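Local coordinates for biofilm-associated surface protein (Staphylococcus aureus, PDB 7C7U), which is a cell wall-anchored, calcium-binding adhesion protein that takes part in biofilm formation and probably switches to functional amyloid-like assemblies, at residues N254-K259 / T363-L368; T547-N552 / V581-A586. All blocks are in the same frame, centred on the assembly; numbering follows the deposited sequence.

Contact 1 of 2, residues N254-K259 / T363-L368; sequences NYQIDK and TFAGYL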
# COMPACT_ATOMS: atom_id res chain seq x y z
N ASN A 254 19.41 18.89 -13.68
CA ASN A 254 18.84 18.14 -14.80
C ASN A 254 18.00 17.00 -14.25
O ASN A 254 18.38 16.37 -13.26
CB ASN A 254 19.96 17.60 -15.71
CG ASN A 254 20.93 18.67 -16.14
OD1 ASN A 254 20.82 19.22 -17.23
ND2 ASN A 254 21.89 19.00 -15.26
N TYR A 255 16.87 16.71 -14.89
CA TYR A 255 15.95 15.73 -14.34
C TYR A 255 15.29 14.96 -15.48
O TYR A 255 15.10 15.47 -16.58
CB TYR A 255 14.90 16.42 -13.41
CG TYR A 255 14.35 17.69 -14.01
CD1 TYR A 255 13.22 17.66 -14.81
CD2 TYR A 255 15.01 18.90 -13.83
CE1 TYR A 255 12.73 18.82 -15.40
CE2 TYR A 255 14.55 20.07 -14.42
CZ TYR A 255 13.41 20.02 -15.21
OH TYR A 255 12.95 21.18 -15.80
N GLN A 256 15.00 13.68 -15.22
CA GLN A 256 14.35 12.80 -16.18
C GLN A 256 13.10 12.23 -15.53
O GLN A 256 13.19 11.57 -14.48
CB GLN A 256 15.30 11.68 -16.64
CG GLN A 256 16.63 12.22 -17.26
CD GLN A 256 17.45 11.13 -17.99
OE1 GLN A 256 17.30 9.94 -17.71
NE2 GLN A 256 18.33 11.55 -18.91
N ILE A 257 11.93 12.48 -16.12
CA ILE A 257 10.66 11.98 -15.60
C ILE A 257 10.18 10.87 -16.53
O ILE A 257 10.13 11.07 -17.75
CB ILE A 257 9.62 13.11 -15.47
CG1 ILE A 257 10.21 14.33 -14.76
CG2 ILE A 257 8.31 12.64 -14.74
CD1 ILE A 257 10.61 14.07 -13.30
N ASP A 258 9.84 9.72 -15.96
CA ASP A 258 9.38 8.58 -16.76
C ASP A 258 8.29 9.00 -17.74
O ASP A 258 7.27 9.56 -17.35
CB ASP A 258 8.85 7.48 -15.83
CG ASP A 258 8.67 6.15 -16.53
OD1 ASP A 258 7.95 6.10 -17.54
OD2 ASP A 258 9.25 5.16 -16.07
N LYS A 259 8.54 8.74 -19.03
CA LYS A 259 7.62 9.15 -20.09
C LYS A 259 6.20 8.60 -19.89
O LYS A 259 5.22 9.25 -20.29
CB LYS A 259 8.19 8.71 -21.44
CG LYS A 259 8.32 7.21 -21.61
CD LYS A 259 8.98 6.88 -22.95
CE LYS A 259 9.01 5.37 -23.18
NZ LYS A 259 7.61 4.83 -23.18
N THR A 363 10.64 5.09 -13.57
CA THR A 363 12.01 5.42 -13.20
C THR A 363 12.29 6.88 -13.48
O THR A 363 11.65 7.50 -14.33
CB THR A 363 13.01 4.52 -13.92
OG1 THR A 363 12.74 4.52 -15.31
CG2 THR A 363 12.90 3.09 -13.39
N PHE A 364 13.23 7.44 -12.70
CA PHE A 364 13.57 8.86 -12.72
C PHE A 364 15.08 8.99 -12.52
O PHE A 364 15.73 8.07 -12.03
CB PHE A 364 12.85 9.64 -11.63
CG PHE A 364 11.40 9.31 -11.53
CD1 PHE A 364 10.98 8.18 -10.84
CD2 PHE A 364 10.47 10.10 -12.18
CE1 PHE A 364 9.62 7.86 -10.78
CE2 PHE A 364 9.11 9.77 -12.11
CZ PHE A 364 8.71 8.66 -11.42
N ALA A 365 15.60 10.15 -12.92
CA ALA A 365 17.02 10.48 -12.71
C ALA A 365 17.18 11.98 -12.49
O ALA A 365 16.38 12.79 -12.98
CB ALA A 365 17.91 10.02 -13.88
N GLY A 366 18.24 12.35 -11.76
CA GLY A 366 18.58 13.74 -11.53
C GLY A 366 20.09 13.85 -11.39
O GLY A 366 20.75 12.90 -10.97
N TYR A 367 20.64 14.99 -11.80
CA TYR A 367 22.09 15.20 -11.75
C TYR A 367 22.38 16.67 -11.98
O TYR A 367 21.57 17.41 -12.54
CB TYR A 367 22.84 14.33 -12.79
CG TYR A 367 22.39 14.51 -14.23
CD1 TYR A 367 21.25 13.84 -14.73
CD2 TYR A 367 23.08 15.35 -15.09
CE1 TYR A 367 20.85 14.01 -16.04
CE2 TYR A 367 22.68 15.53 -16.41
CZ TYR A 367 21.57 14.85 -16.87
OH TYR A 367 21.16 15.04 -18.17
N LEU A 368 23.56 17.09 -11.50
CA LEU A 368 24.07 18.43 -11.71
C LEU A 368 25.12 18.40 -12.81
O LEU A 368 25.89 17.45 -12.94
CB LEU A 368 24.71 18.99 -10.41
CG LEU A 368 23.70 19.30 -9.30
CD1 LEU A 368 24.35 19.35 -7.92
CD2 LEU A 368 23.04 20.63 -9.63
O HOH W 1 18.90 14.48 -19.32
O HOH W 2 11.21 2.85 -16.59
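Tyr-367 O is gripped twice by one residue: Asn-254 N reaches it at 2.9 Å, nearly head-on to the carbonyl, and Asn-254 ND2 at 3.2 Å, from above the carbonyl plane. The second bond is nearly straight, and the oxygen lies in the plane of the Asn-254 amide. That amide runs almost parallel to the Tyr-367 ring, 8° apart, and Asn-254 CB sits over one ring face, 3.5 Å from the centroid, as a CH-pi contact. The ring swings back over the asparagine because Tyr-367 CG stands between its own backbone N and carbonyl carbon (chi1 56°). On the same face a water joins Tyr-367 OH to Gln-256 NE2. Thr-303 OG1 bonds Asn-254 OD1 and Thr-369 OG1 bonds ND2, which fixes the amide's rotation, while Gln-256 NE2 also bonds Asp-194 OD2 and Leu-195 and Leu-198 of helix 193-199 pack against Ala-365 and Tyr-367.

The strands are antiparallel neighbours in the middle of a four-stranded sheet, and Gln-256 and Ala-365 exchange backbone bonds as the next hydrogen-bonded pair. The opposite face carries Tyr-255, Ile-257 and Phe-364. There Ile-257 CG2 meets the edge of the Phe-364 ring at CE2, 4.0 Å away, and Ile-231 of strand 228-237 touches both side chains, joining two sheets.

At Asp-258 a side chain joins in: its OD2 accepts from Thr-363 N at 2.9 Å on the anti lone pair, and a water lies within bonding distance of both OD2 and Thr-363 OG1. CG lies opposite the backbone N (chi1 -166°), which carries the carboxylate across to Thr-363. Asp-258 OD1 also accepts from Asp-260 N, so one carboxylate ties the turn to the neighbouring strand and gives its charge backbone N-H partners at both oxygens.

Contact 2 of 2, residues T547-N552 / V581-A586; sequences TVTDSN and VLTSTA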
# COMPACT_ATOMS: atom_id res chain seq x y z
N THR A 547 -35.48 -22.15 17.51
CA THR A 547 -34.66 -23.33 17.75
C THR A 547 -33.64 -23.45 16.62
O THR A 547 -34.01 -23.37 15.44
CB THR A 547 -35.53 -24.58 17.83
OG1 THR A 547 -36.54 -24.39 18.84
CG2 THR A 547 -34.69 -25.80 18.18
N VAL A 548 -32.38 -23.64 16.98
CA VAL A 548 -31.28 -23.71 16.02
C VAL A 548 -30.77 -25.14 15.95
O VAL A 548 -30.49 -25.76 16.98
CB VAL A 548 -30.13 -22.75 16.39
CG1 VAL A 548 -29.01 -22.85 15.37
CG2 VAL A 548 -30.65 -21.32 16.48
N THR A 549 -30.65 -25.66 14.73
CA THR A 549 -30.13 -27.00 14.48
C THR A 549 -29.01 -26.92 13.46
O THR A 549 -28.95 -26.01 12.64
CB THR A 549 -31.24 -27.95 13.97
OG1 THR A 549 -31.62 -27.58 12.64
CG2 THR A 549 -32.46 -27.91 14.88
N ASP A 550 -28.09 -27.89 13.53
CA ASP A 550 -27.04 -28.00 12.53
C ASP A 550 -27.53 -28.84 11.36
O ASP A 550 -28.71 -29.19 11.27
CB ASP A 550 -25.75 -28.56 13.15
CG ASP A 550 -25.98 -29.86 13.91
OD1 ASP A 550 -25.52 -29.95 15.07
OD2 ASP A 550 -26.63 -30.79 13.37
N SER A 551 -26.62 -29.19 10.45
CA SER A 551 -27.00 -29.99 9.28
C SER A 551 -27.49 -31.38 9.65
O SER A 551 -28.11 -32.04 8.81
CB SER A 551 -25.83 -30.08 8.30
OG SER A 551 -24.59 -30.13 8.99
N ASN A 552 -27.25 -31.84 10.89
CA ASN A 552 -27.71 -33.14 11.36
C ASN A 552 -28.93 -33.02 12.26
O ASN A 552 -29.25 -33.96 12.99
CB ASN A 552 -26.58 -33.86 12.09
CG ASN A 552 -25.35 -34.09 11.21
OD1 ASN A 552 -25.46 -34.50 10.06
ND2 ASN A 552 -24.17 -33.79 11.76
N VAL A 581 -22.97 -25.94 9.48
CA VAL A 581 -24.04 -25.16 8.88
C VAL A 581 -25.21 -25.11 9.84
O VAL A 581 -25.58 -26.12 10.45
CB VAL A 581 -24.46 -25.76 7.52
CG1 VAL A 581 -25.64 -24.99 6.96
CG2 VAL A 581 -23.28 -25.73 6.55
N LEU A 582 -25.79 -23.91 10.00
CA LEU A 582 -26.84 -23.65 10.96
C LEU A 582 -28.11 -23.20 10.25
O LEU A 582 -28.06 -22.41 9.31
CB LEU A 582 -26.40 -22.56 11.95
CG LEU A 582 -25.18 -22.90 12.80
CD1 LEU A 582 -24.82 -21.73 13.71
CD2 LEU A 582 -25.45 -24.15 13.60
N THR A 583 -29.25 -23.73 10.70
CA THR A 583 -30.56 -23.23 10.29
C THR A 583 -31.42 -23.05 11.54
O THR A 583 -31.05 -23.48 12.64
CB THR A 583 -31.26 -24.17 9.30
OG1 THR A 583 -31.45 -25.46 9.90
CG2 THR A 583 -30.45 -24.31 8.01
N SER A 584 -32.57 -22.41 11.36
CA SER A 584 -33.46 -22.20 12.49
C SER A 584 -34.90 -22.13 12.00
O SER A 584 -35.17 -21.80 10.84
CB SER A 584 -33.10 -20.93 13.27
OG SER A 584 -33.07 -19.80 12.41
N THR A 585 -35.82 -22.45 12.90
CA THR A 585 -37.24 -22.19 12.69
C THR A 585 -37.80 -21.60 13.98
O THR A 585 -37.26 -21.81 15.07
CB THR A 585 -38.03 -23.47 12.32
OG1 THR A 585 -37.82 -24.47 13.32
CG2 THR A 585 -37.58 -24.02 10.96
N ALA A 586 -38.90 -20.86 13.84
CA ALA A 586 -39.58 -20.26 14.97
C ALA A 586 -40.98 -20.84 15.09
O ALA A 586 -41.57 -21.29 14.10
CB ALA A 586 -39.67 -18.73 14.82
O HOH W 3 -35.20 -25.50 14.44
O HOH W 4 -34.05 -25.76 11.66
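Two inner strands of the four-stranded antiparallel sheet near the C-terminus meet here, 545-550 against 581-588; the axes of the two short segments approach to 4.7 Å. Thr-549 N to Thr-583 O and Thr-583 N to Thr-549 O both measure 3.0 Å; Thr-547 and Thr-585 make a second hydrogen-bonded pair. All four threonines point to one face. Thr-549 and Thr-583 both hold OG1 between backbone N and carbonyl carbon (chi1 69° and 59°), which brings the two hydroxyls to the same water, each 3.2 Å from its OG1. A second water donates to Thr-547 O at 2.6 Å and also bonds Thr-585 OG1.

On the other face Val-548 and Leu-582 form an apolar patch beside Ser-584 and Asp-550. Val-548 CG1 touches Leu-582 CD2 at 4.2 Å, Val-548 CG2 lies against Ser-584 CB, and Leu-556 and Ile-526 pack on Leu-582. Ser-584 OG is bonded to Ser-596 OG of the adjoining strand. Further along, Asp-550 OD2 accepts from Asn-552 N at 2.8 Å, an Asx turn that leads toward strand 555-560. The pairing sets the Val-548 and Leu-582 face against a threonine face where one water spans two hydroxyls and another joins a hydroxyl to a carbonyl.

Contact 1 comes first along the chain and is complete before contact 2 begins; their centres lie 65 Å apart, on opposite sides of the chain's centre, and their nearest atoms are about 50 Å apart. They share no sheet. Contact 1 joins the two central strands, 252-257 and 359-369, of one four-stranded antiparallel sheet, and contact 2 joins the central strands 545-550 and 581-588 of another. Between them the chain runs through the calcium sites around residues 389-433, with helices 397-404 and 420-427, and then through the seven-stranded sheet of 437-516. Each contact lies within its own sheet, so the two belong to separate beta units of an elongated surface protein.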